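Local coordinates for dimethylsulfoniopropionate lyase (Roseovarius nubinhibens, PDB 4B29), which probably cleaves dimethylsulfoniopropionate to release dimethyl sulfide, as a zinc-binding lyase of the cupin family, at residues 34-39 / 49-54; 43-48 / 201-206; 154-159 / 181-186. All blocks are in the same frame, centred on the assembly; numbering follows the deposited sequence.

Interaction 1 (34-39 / 49-54); sequences AARDWH and ATWPED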
loop_
_atom_site.group_PDB
_atom_site.type_symbol
_atom_site.label_atom_id
_atom_site.label_comp_id
_atom_site.label_asym_id
_atom_site.label_seq_id
_atom_site.Cartn_x
_atom_site.Cartn_y
_atom_site.Cartn_z
ATOM N N ALA A 34 -11.022 -8.633 4.235
ATOM C CA ALA A 34 -10.322 -9.094 3.040
ATOM C C ALA A 34 -8.818 -8.996 3.266
ATOM O O ALA A 34 -8.088 -9.921 2.876
ATOM C CB ALA A 34 -10.730 -8.287 1.821
ATOM N N ALA A 35 -8.389 -7.949 3.972
ATOM C CA ALA A 35 -6.941 -7.797 4.276
ATOM C C ALA A 35 -6.473 -8.870 5.244
ATOM O O ALA A 35 -5.382 -9.417 5.110
ATOM C CB ALA A 35 -6.655 -6.393 4.818
ATOM N N ARG A 36 -7.299 -9.216 6.238
ATOM C CA ARG A 36 -6.954 -10.239 7.183
ATOM C C ARG A 36 -6.834 -11.599 6.479
ATOM O O ARG A 36 -5.905 -12.395 6.745
ATOM C CB ARG A 36 -8.022 -10.314 8.287
ATOM C CG ARG A 36 -7.643 -11.331 9.377
ATOM C CD ARG A 36 -8.649 -11.345 10.561
ATOM N NE ARG A 36 -8.132 -12.275 11.572
ATOM C CZ ARG A 36 -8.398 -12.229 12.885
ATOM N NH1 ARG A 36 -9.199 -11.282 13.391
ATOM N NH2 ARG A 36 -7.833 -13.120 13.704
ATOM N N ASP A 37 -7.775 -11.863 5.576
ATOM C CA ASP A 37 -7.764 -13.138 4.847
ATOM C C ASP A 37 -6.481 -13.210 3.979
ATOM O O ASP A 37 -5.869 -14.292 3.875
ATOM C CB ASP A 37 -8.965 -13.214 3.890
ATOM C CG ASP A 37 -10.310 -13.475 4.614
ATOM O OD1 ASP A 37 -10.314 -13.894 5.791
ATOM O OD2 ASP A 37 -11.345 -13.276 3.931
ATOM N N TRP A 38 -6.145 -12.078 3.375
ATOM C CA TRP A 38 -4.922 -11.959 2.514
ATOM C C TRP A 38 -3.689 -12.251 3.378
ATOM O O TRP A 38 -2.834 -13.072 3.021
ATOM C CB TRP A 38 -4.902 -10.572 1.950
ATOM C CG TRP A 38 -3.745 -10.184 1.062
ATOM C CD1 TRP A 38 -2.734 -9.298 1.378
ATOM C CD2 TRP A 38 -3.560 -10.534 -0.316
ATOM N NE1 TRP A 38 -1.933 -9.070 0.251
ATOM C CE2 TRP A 38 -2.431 -9.824 -0.785
ATOM C CE3 TRP A 38 -4.274 -11.361 -1.211
ATOM C CZ2 TRP A 38 -1.973 -9.929 -2.101
ATOM C CZ3 TRP A 38 -3.811 -11.464 -2.535
ATOM C CH2 TRP A 38 -2.662 -10.757 -2.941
ATOM N N HIS A 39 -3.603 -11.590 4.548
ATOM C CA HIS A 39 -2.492 -11.865 5.438
ATOM C C HIS A 39 -2.380 -13.334 5.828
ATOM O O HIS A 39 -1.298 -13.905 5.781
ATOM C CB HIS A 39 -2.640 -10.957 6.685
ATOM C CG HIS A 39 -1.591 -11.164 7.727
ATOM N ND1 HIS A 39 -1.689 -12.130 8.703
ATOM C CD2 HIS A 39 -0.484 -10.436 8.009
ATOM C CE1 HIS A 39 -0.626 -12.053 9.492
ATOM N NE2 HIS A 39 0.118 -11.048 9.082
ATOM N N ALA A 49 4.605 -10.585 10.657
ATOM C CA ALA A 49 3.828 -10.036 11.821
ATOM C C ALA A 49 2.607 -10.878 12.087
ATOM O O ALA A 49 1.955 -11.344 11.140
ATOM C CB ALA A 49 3.407 -8.592 11.525
ATOM N N THR A 50 2.262 -11.043 13.372
ATOM C CA THR A 50 0.998 -11.665 13.713
ATOM C C THR A 50 -0.126 -10.660 13.482
ATOM O O THR A 50 0.021 -9.462 13.772
ATOM C CB THR A 50 1.050 -12.060 15.216
ATOM O OG1 THR A 50 2.134 -12.983 15.361
ATOM C CG2 THR A 50 -0.231 -12.776 15.635
ATOM N N TRP A 51 -1.276 -11.123 12.996
ATOM C CA TRP A 51 -2.381 -10.190 12.797
ATOM C C TRP A 51 -2.902 -9.761 14.166
ATOM O O TRP A 51 -3.163 -10.618 14.967
ATOM C CB TRP A 51 -3.511 -10.894 12.057
ATOM C CG TRP A 51 -4.610 -9.923 11.630
ATOM C CD1 TRP A 51 -5.815 -9.731 12.257
ATOM C CD2 TRP A 51 -4.572 -9.026 10.535
ATOM N NE1 TRP A 51 -6.537 -8.773 11.594
ATOM C CE2 TRP A 51 -5.813 -8.329 10.518
ATOM C CE3 TRP A 51 -3.624 -8.753 9.525
ATOM C CZ2 TRP A 51 -6.126 -7.365 9.560
ATOM C CZ3 TRP A 51 -3.958 -7.793 8.541
ATOM C CH2 TRP A 51 -5.194 -7.103 8.581
ATOM N N PRO A 52 -3.043 -8.448 14.395
ATOM C CA PRO A 52 -3.384 -7.956 15.753
ATOM C C PRO A 52 -4.810 -8.364 16.176
ATOM O O PRO A 52 -5.699 -8.438 15.337
ATOM C CB PRO A 52 -3.251 -6.436 15.625
ATOM C CG PRO A 52 -3.099 -6.082 14.170
ATOM C CD PRO A 52 -2.783 -7.375 13.412
ATOM N N GLU A 53 -5.004 -8.635 17.461
ATOM C CA GLU A 53 -6.318 -8.985 17.945
ATOM C C GLU A 53 -7.050 -7.738 18.487
ATOM O O GLU A 53 -8.213 -7.836 18.917
ATOM C CB GLU A 53 -6.209 -10.105 19.008
ATOM C CG GLU A 53 -6.019 -11.515 18.396
ATOM C CD GLU A 53 -7.073 -11.880 17.318
ATOM O OE1 GLU A 53 -8.293 -11.796 17.597
ATOM O OE2 GLU A 53 -6.670 -12.260 16.183
ATOM N N ASP A 54 -6.405 -6.571 18.433
ATOM C CA ASP A 54 -6.979 -5.389 19.074
ATOM C C ASP A 54 -7.400 -4.261 18.128
ATOM O O ASP A 54 -7.515 -3.118 18.549
ATOM C CB ASP A 54 -6.019 -4.858 20.133
ATOM C CG ASP A 54 -4.715 -4.354 19.543
ATOM O OD1 ASP A 54 -4.501 -4.453 18.300
ATOM O OD2 ASP A 54 -3.881 -3.835 20.322
#
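H39 gives its NE2-H to the backbone carbonyl of A49, the first residue to leave helical geometry after helix 43-48, with NE2 2.8 Å from A49 O. The oxygen lies almost in the imidazole plane, whereas the donor is tilted 28° from the carbonyl plane and the N-H...O angle is 133°, a short but bent bond. W51 CE3 sits over one imidazole face and limits its rotation, 3.6 Å from H39 CG, the two rings meeting obliquely. R36 runs across one indole face. With CG anti to the backbone N (chi1 -176°) and the chain extended on to NE, its methylenes run from the CE2–CZ2 bond past NE1 towards CD1, and CG stands 3.6 Å from the centroid of the five-membered ring in a CH-pi contact. The opposite face carries CD of P52. Beyond the indole, R36 NH2 reaches E53 OE2 at 2.9 Å, a salt bridge whose hydrogen bond is weak. A35 CB meets the far corner of the indole, W51 CH2, at 4.1 Å. The contact ties helix 24-41 to the loop after helix 43-48, on the side where A35 and H39 touch strand 198-205; W38 NE1 bonds S157 OG. The polar satisfaction is uneven: a buried imidazole N-H is paired with a main-chain oxygen that has left its helix, while the charge pair lies among exposed residues, where water probably tempers its strength.

Interaction 2 (43-48 / 201-206); sequences PEFRAF and LVLWRG
This is a buried helix-on-sheet contact in which two phenylalanines of helix 43-48 pack against strand 201-205, with an arginine closing one end. The short helix and strand run nearly parallel, at 22°, with axes 10.0 Å apart, a spacing filled by F45, F48, L203 and R205. L203 CD1 stands over one face of the F45 ring, 3.8 Å from its centroid, as a CH-pi contact. The rim of that ring reaches L201, with F45 CE2 3.6 Å from L201 CD2 and L201 O at the edge near the ring plane. F48 lies next to L203, its CE2 3.6 Å from L203 CB, the two side chains lying antiparallel alongside each other. In the cupin-type fold of this family the strand belongs to one of the two sheets, between strands 133-139 and 153-159, and the helix packs on its outer surface. W204, whose bond to CB points away from the helix, lies instead beside the zinc ligands H150 and E154. At the end of the contact R205 is laid flat over F48. Its CD lies over the centre of the ring, 3.5 Å from the centroid, while CZ is 4.3 Å away and off-centre, a cation-pi contact with planes only 6° apart. A chi1 of 78° puts CG between backbone N and carbonyl carbon, from where the extended chain travels over the ring. R205 NH1 then donates to F48 O at 2.9 Å, in the carbonyl plane and on a lone pair, and R205 NE forms a salt bridge with E153.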
loop_
_atom_site.group_PDB
_atom_site.type_symbol
_atom_site.label_atom_id
_atom_site.label_comp_id
_atom_site.label_asym_id
_atom_site.label_seq_id
_atom_site.Cartn_x
_atom_site.Cartn_y
_atom_site.Cartn_z
ATOM N N PRO A 43 2.190 -16.818 3.551
ATOM C CA PRO A 43 3.187 -17.188 4.594
ATOM C C PRO A 43 4.203 -16.070 4.903
ATOM O O PRO A 43 4.668 -15.978 6.065
ATOM C CB PRO A 43 3.942 -18.372 3.958
ATOM C CG PRO A 43 2.829 -19.025 3.077
ATOM C CD PRO A 43 1.972 -17.911 2.550
ATOM N N GLU A 44 4.602 -15.283 3.889
ATOM C CA GLU A 44 5.580 -14.240 4.188
ATOM C C GLU A 44 4.959 -13.187 5.109
ATOM O O GLU A 44 5.671 -12.593 5.940
ATOM C CB GLU A 44 6.085 -13.535 2.926
ATOM C CG GLU A 44 6.840 -14.479 1.932
ATOM C CD GLU A 44 8.127 -15.068 2.475
ATOM O OE1 GLU A 44 8.706 -14.613 3.516
ATOM O OE2 GLU A 44 8.600 -16.060 1.861
ATOM N N PHE A 45 3.653 -12.917 4.936
ATOM C CA PHE A 45 2.993 -11.931 5.811
ATOM C C PHE A 45 2.910 -12.515 7.224
ATOM O O PHE A 45 3.190 -11.788 8.177
ATOM C CB PHE A 45 1.572 -11.595 5.288
ATOM C CG PHE A 45 1.536 -10.419 4.380
ATOM C CD1 PHE A 45 2.592 -10.163 3.476
ATOM C CD2 PHE A 45 0.449 -9.511 4.412
ATOM C CE1 PHE A 45 2.576 -8.996 2.659
ATOM C CE2 PHE A 45 0.442 -8.374 3.607
ATOM C CZ PHE A 45 1.489 -8.112 2.708
ATOM N N ARG A 46 2.515 -13.781 7.373
ATOM C CA ARG A 46 2.451 -14.403 8.700
ATOM C C ARG A 46 3.808 -14.408 9.393
ATOM O O ARG A 46 3.886 -14.261 10.624
ATOM C CB ARG A 46 1.906 -15.827 8.595
ATOM C CG ARG A 46 0.554 -15.844 7.838
ATOM C CD ARG A 46 -0.273 -17.076 8.224
ATOM N NE ARG A 46 0.488 -18.326 8.093
ATOM C CZ ARG A 46 0.599 -19.038 6.968
ATOM N NH1 ARG A 46 0.034 -18.649 5.799
ATOM N NH2 ARG A 46 1.295 -20.152 7.021
ATOM N N ALA A 47 4.863 -14.621 8.603
ATOM C CA ALA A 47 6.216 -14.602 9.167
ATOM C C ALA A 47 6.636 -13.205 9.642
ATOM O O ALA A 47 7.452 -13.092 10.597
ATOM C CB ALA A 47 7.240 -15.129 8.115
ATOM N N PHE A 48 6.140 -12.161 8.985
ATOM C CA PHE A 48 6.577 -10.810 9.264
ATOM C C PHE A 48 5.880 -10.258 10.504
ATOM O O PHE A 48 6.501 -9.568 11.315
ATOM C CB PHE A 48 6.222 -9.946 8.060
ATOM C CG PHE A 48 6.778 -8.524 8.084
ATOM C CD1 PHE A 48 8.088 -8.245 7.674
ATOM C CD2 PHE A 48 5.937 -7.472 8.463
ATOM C CE1 PHE A 48 8.544 -6.892 7.613
ATOM C CE2 PHE A 48 6.376 -6.120 8.407
ATOM C CZ PHE A 48 7.675 -5.837 7.966
ATOM N N LEU A 201 -0.501 -3.689 -0.977
ATOM C CA LEU A 201 -0.902 -3.683 0.440
ATOM C C LEU A 201 0.379 -4.068 1.197
ATOM O O LEU A 201 1.037 -5.079 0.867
ATOM C CB LEU A 201 -2.079 -4.651 0.683
ATOM C CG LEU A 201 -2.558 -4.534 2.151
ATOM C CD1 LEU A 201 -4.100 -4.682 2.248
ATOM C CD2 LEU A 201 -1.860 -5.624 2.960
ATOM N N VAL A 202 0.752 -3.252 2.185
ATOM C CA VAL A 202 2.137 -3.302 2.703
ATOM C C VAL A 202 2.091 -3.360 4.230
ATOM O O VAL A 202 1.288 -2.664 4.843
ATOM C CB VAL A 202 2.850 -2.016 2.275
ATOM C CG1 VAL A 202 4.275 -1.917 2.856
ATOM C CG2 VAL A 202 2.874 -1.941 0.721
ATOM N N LEU A 203 2.930 -4.202 4.802
ATOM C CA LEU A 203 3.078 -4.227 6.276
ATOM C C LEU A 203 4.369 -3.507 6.687
ATOM O O LEU A 203 5.393 -3.484 5.936
ATOM C CB LEU A 203 3.232 -5.659 6.781
ATOM C CG LEU A 203 2.172 -6.711 6.334
ATOM C CD1 LEU A 203 2.394 -8.021 7.023
ATOM C CD2 LEU A 203 0.744 -6.161 6.649
ATOM N N TRP A 204 4.353 -2.976 7.930
ATOM C CA TRP A 204 5.548 -2.278 8.447
ATOM C C TRP A 204 5.809 -2.756 9.856
ATOM O O TRP A 204 4.851 -3.095 10.590
ATOM C CB TRP A 204 5.282 -0.757 8.565
ATOM C CG TRP A 204 4.809 -0.045 7.337
ATOM C CD1 TRP A 204 3.604 -0.235 6.617
ATOM C CD2 TRP A 204 5.562 0.891 6.594
ATOM N NE1 TRP A 204 3.579 0.623 5.548
ATOM C CE2 TRP A 204 4.762 1.322 5.510
ATOM C CE3 TRP A 204 6.837 1.454 6.766
ATOM C CZ2 TRP A 204 5.204 2.276 4.569
ATOM C CZ3 TRP A 204 7.279 2.437 5.813
ATOM C CH2 TRP A 204 6.457 2.837 4.763
ATOM N N ARG A 205 7.088 -2.833 10.218
ATOM C CA ARG A 205 7.427 -3.184 11.596
ATOM C C ARG A 205 8.772 -2.606 12.005
ATOM O O ARG A 205 9.543 -2.095 11.162
ATOM C CB ARG A 205 7.453 -4.704 11.804
ATOM C CG ARG A 205 8.771 -5.310 11.244
ATOM C CD ARG A 205 8.666 -6.847 11.246
ATOM N NE ARG A 205 9.976 -7.393 10.779
ATOM C CZ ARG A 205 10.268 -8.684 10.748
ATOM N NH1 ARG A 205 9.365 -9.624 11.083
ATOM N NH2 ARG A 205 11.504 -9.065 10.349
ATOM N N GLY A 206 9.039 -2.672 13.314
ATOM C CA GLY A 206 10.444 -2.433 13.757
ATOM C C GLY A 206 10.664 -1.038 14.315
ATOM O O GLY A 206 9.722 -0.240 14.484
#

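Interaction 3 (154-159 / 181-186); sequences ELYSVV and RFHPAN. With ZN (zinc ion), chain J; PO4 (phosphate ion), chain B; EDO (1,2-ethanediol), chain F.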
loop_
_atom_site.group_PDB
_atom_site.type_symbol
_atom_site.label_atom_id
_atom_site.label_comp_id
_atom_site.label_asym_id
_atom_site.label_seq_id
_atom_site.Cartn_x
_atom_site.Cartn_y
_atom_site.Cartn_z
ATOM N N GLU A 154 9.680 -2.981 5.977
ATOM C CA GLU A 154 8.398 -2.988 5.280
ATOM C C GLU A 154 8.342 -4.263 4.462
ATOM O O GLU A 154 9.371 -4.773 4.023
ATOM C CB GLU A 154 8.442 -1.747 4.391
ATOM C CG GLU A 154 7.713 -1.739 3.200
ATOM C CD GLU A 154 7.753 -0.382 2.541
ATOM O OE1 GLU A 154 8.756 -0.009 1.901
ATOM O OE2 GLU A 154 6.736 0.298 2.569
ATOM N N LEU A 155 7.143 -4.797 4.290
ATOM C CA LEU A 155 6.932 -6.012 3.456
ATOM C C LEU A 155 5.818 -5.652 2.478
ATOM O O LEU A 155 4.644 -5.513 2.866
ATOM C CB LEU A 155 6.540 -7.206 4.332
ATOM C CG LEU A 155 6.299 -8.513 3.540
ATOM C CD1 LEU A 155 7.552 -8.947 2.745
ATOM C CD2 LEU A 155 5.849 -9.619 4.503
ATOM N N TYR A 156 6.189 -5.471 1.202
ATOM C CA TYR A 156 5.196 -5.210 0.171
ATOM C C TYR A 156 4.489 -6.499 -0.244
ATOM O O TYR A 156 5.080 -7.580 -0.246
ATOM C CB TYR A 156 5.916 -4.710 -1.124
ATOM C CG TYR A 156 5.823 -3.242 -1.316
ATOM C CD1 TYR A 156 6.688 -2.386 -0.599
ATOM C CD2 TYR A 156 4.878 -2.675 -2.153
ATOM C CE1 TYR A 156 6.620 -0.982 -0.796
ATOM C CE2 TYR A 156 4.798 -1.315 -2.347
ATOM C CZ TYR A 156 5.639 -0.467 -1.629
ATOM O OH TYR A 156 5.563 0.886 -1.842
ATOM N N SER A 157 3.202 -6.357 -0.626
ATOM C CA SER A 157 2.537 -7.387 -1.467
ATOM C C SER A 157 1.894 -6.646 -2.613
ATOM O O SER A 157 1.502 -5.473 -2.487
ATOM C CB SER A 157 1.489 -8.243 -0.705
ATOM O OG SER A 157 0.314 -7.467 -0.398
ATOM N N VAL A 158 1.774 -7.358 -3.745
ATOM C CA VAL A 158 1.021 -6.808 -4.858
ATOM C C VAL A 158 -0.421 -7.358 -4.850
ATOM O O VAL A 158 -0.624 -8.569 -4.773
ATOM C CB VAL A 158 1.705 -7.238 -6.184
ATOM C CG1 VAL A 158 0.918 -6.574 -7.397
ATOM C CG2 VAL A 158 3.145 -6.704 -6.148
ATOM N N VAL A 159 -1.395 -6.447 -4.958
ATOM C CA VAL A 159 -2.792 -6.892 -4.976
ATOM C C VAL A 159 -3.235 -7.047 -6.418
ATOM O O VAL A 159 -3.865 -8.074 -6.743
ATOM C CB VAL A 159 -3.727 -5.875 -4.274
ATOM C CG1 VAL A 159 -5.195 -6.389 -4.290
ATOM C CG2 VAL A 159 -3.254 -5.743 -2.783
ATOM N N ARG A 181 7.786 -8.422 -1.255
ATOM C CA ARG A 181 9.194 -8.085 -1.172
ATOM C C ARG A 181 9.497 -7.423 0.167
ATOM O O ARG A 181 8.772 -6.468 0.515
ATOM C CB ARG A 181 9.619 -7.146 -2.270
ATOM C CG ARG A 181 11.199 -7.276 -2.318
ATOM C CD ARG A 181 11.911 -6.175 -3.027
ATOM N NE ARG A 181 13.246 -6.720 -3.266
ATOM C CZ ARG A 181 13.983 -6.462 -4.333
ATOM N NH1 ARG A 181 13.614 -5.543 -5.200
ATOM N NH2 ARG A 181 15.111 -7.150 -4.471
ATOM N N PHE A 182 10.561 -7.905 0.841
ATOM C CA PHE A 182 10.993 -7.301 2.122
ATOM C C PHE A 182 11.961 -6.138 1.862
ATOM O O PHE A 182 12.922 -6.281 1.055
ATOM C CB PHE A 182 11.721 -8.377 2.898
ATOM C CG PHE A 182 12.378 -7.892 4.160
ATOM C CD1 PHE A 182 11.594 -7.469 5.224
ATOM C CD2 PHE A 182 13.747 -7.937 4.297
ATOM C CE1 PHE A 182 12.182 -7.062 6.425
ATOM C CE2 PHE A 182 14.364 -7.527 5.539
ATOM C CZ PHE A 182 13.565 -7.093 6.579
ATOM N N HIS A 183 11.734 -5.005 2.523
ATOM C CA HIS A 183 12.684 -3.886 2.474
ATOM C C HIS A 183 13.311 -3.710 3.842
ATOM O O HIS A 183 12.628 -3.354 4.792
ATOM C CB HIS A 183 11.976 -2.584 2.107
ATOM C CG HIS A 183 11.476 -2.567 0.684
ATOM N ND1 HIS A 183 10.392 -1.811 0.290
ATOM C CD2 HIS A 183 11.867 -3.272 -0.404
ATOM C CE1 HIS A 183 10.181 -2.004 -1.011
ATOM N NE2 HIS A 183 11.073 -2.870 -1.455
ATOM N N PRO A 184 14.603 -4.010 3.971
ATOM C CA PRO A 184 15.236 -3.886 5.277
ATOM C C PRO A 184 15.330 -2.417 5.687
ATOM O O PRO A 184 15.241 -1.496 4.857
ATOM C CB PRO A 184 16.663 -4.446 5.093
ATOM C CG PRO A 184 16.692 -5.015 3.709
ATOM C CD PRO A 184 15.479 -4.560 2.906
ATOM N N ALA A 185 15.514 -2.222 7.000
ATOM C CA ALA A 185 15.602 -0.860 7.520
ATOM C C ALA A 185 16.582 0.024 6.773
ATOM O O ALA A 185 17.750 -0.380 6.520
ATOM C CB ALA A 185 16.031 -0.930 9.025
ATOM N N ASN A 186 16.139 1.242 6.449
ATOM C CA ASN A 186 16.979 2.309 5.841
ATOM C C ASN A 186 17.461 1.966 4.395
ATOM O O ASN A 186 18.177 2.789 3.801
ATOM C CB ASN A 186 18.244 2.603 6.688
ATOM C CG ASN A 186 17.929 3.220 8.054
ATOM O OD1 ASN A 186 18.513 2.809 9.121
ATOM N ND2 ASN A 186 17.090 4.214 8.032
HETATM ZN ZN ZN J . 9.236 1.907 1.724
HETATM P P PO4 B . 6.895 3.139 0.427
HETATM O O1 PO4 B . 6.301 4.457 0.027
HETATM O O2 PO4 B . 5.785 2.324 1.119
HETATM O O3 PO4 B . 7.448 2.359 -0.759
HETATM O O4 PO4 B . 8.024 3.300 1.392
HETATM C C1 EDO F . 2.438 1.210 0.213
HETATM O O1 EDO F . 2.669 0.881 -1.159
HETATM C C2 EDO F . 2.324 2.709 0.277
HETATM O O2 EDO F . 2.314 2.988 1.663
#
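The imidazole of H183 has E154 OE1 at its edge, 1° out of the ring plane, and is stacked on the ring of H189, which is a zinc ligand. The Y156 ring meets H183 obliquely, planes 57° apart, with Y156 CD1 3.5 Å from H183 CE1; it stands edge-to-face with F165 and has E154 OE1 and phosphate O3 at its edge. H183 ND1 donates to E154 OE1 at 2.9 Å in a nearly straight bond (176°), arriving on the anti side and out of the carboxylate plane. The same OE1 binds the zinc ion at 2.0 Å. Thus H183, in the second shell, holds a metal ligand in place. H150 and H189 complete the protein ligands, and phosphate O4 takes a further zinc position at 1.9 Å. Y156 OH donates to phosphate O3 at 2.6 Å. Phosphate and ethanediol probably come from the crystallisation liquor; phosphate occupies the metal site, and ethanediol lies near it, its O1 weakly bonded to Y156 OH. The backbones pair antiparallel: E154 with H183 and Y156 with R181 are hydrogen-bonded pairs, with H183 N 2.8 Å from E154 O, and L155 with F182 is the non-hydrogen-bonded pair between them. Strand 153-159 lies between strand 198-205 and strand 180-183, the latter outermost in its sheet. L155 and F182 face helix 43-48, while R181 and H183 meet strand 163-167 of the other sheet.

Along the chain, interaction 1 (34-39 / 49-54) and interaction 2 (43-48 / 201-206) cross, their segments alternating, while interaction 3 (154-159 / 181-186) is nested within the loop that interaction 2 closes. The centres of interactions 2 and 3 lie about 8 Å apart, joined by neighbouring strands 198-205 and 153-159 of one sheet; L203 O is 2.7 Å from L155 N, a probable hydrogen bond. Interaction 1 lies further out, among the N-terminal helices, its centre about 10 Å from that of interaction 2 and about 16 Å from that of interaction 3. Both N-terminal helices pack on the sheet whose strand 153-159 carries the zinc ligand E154.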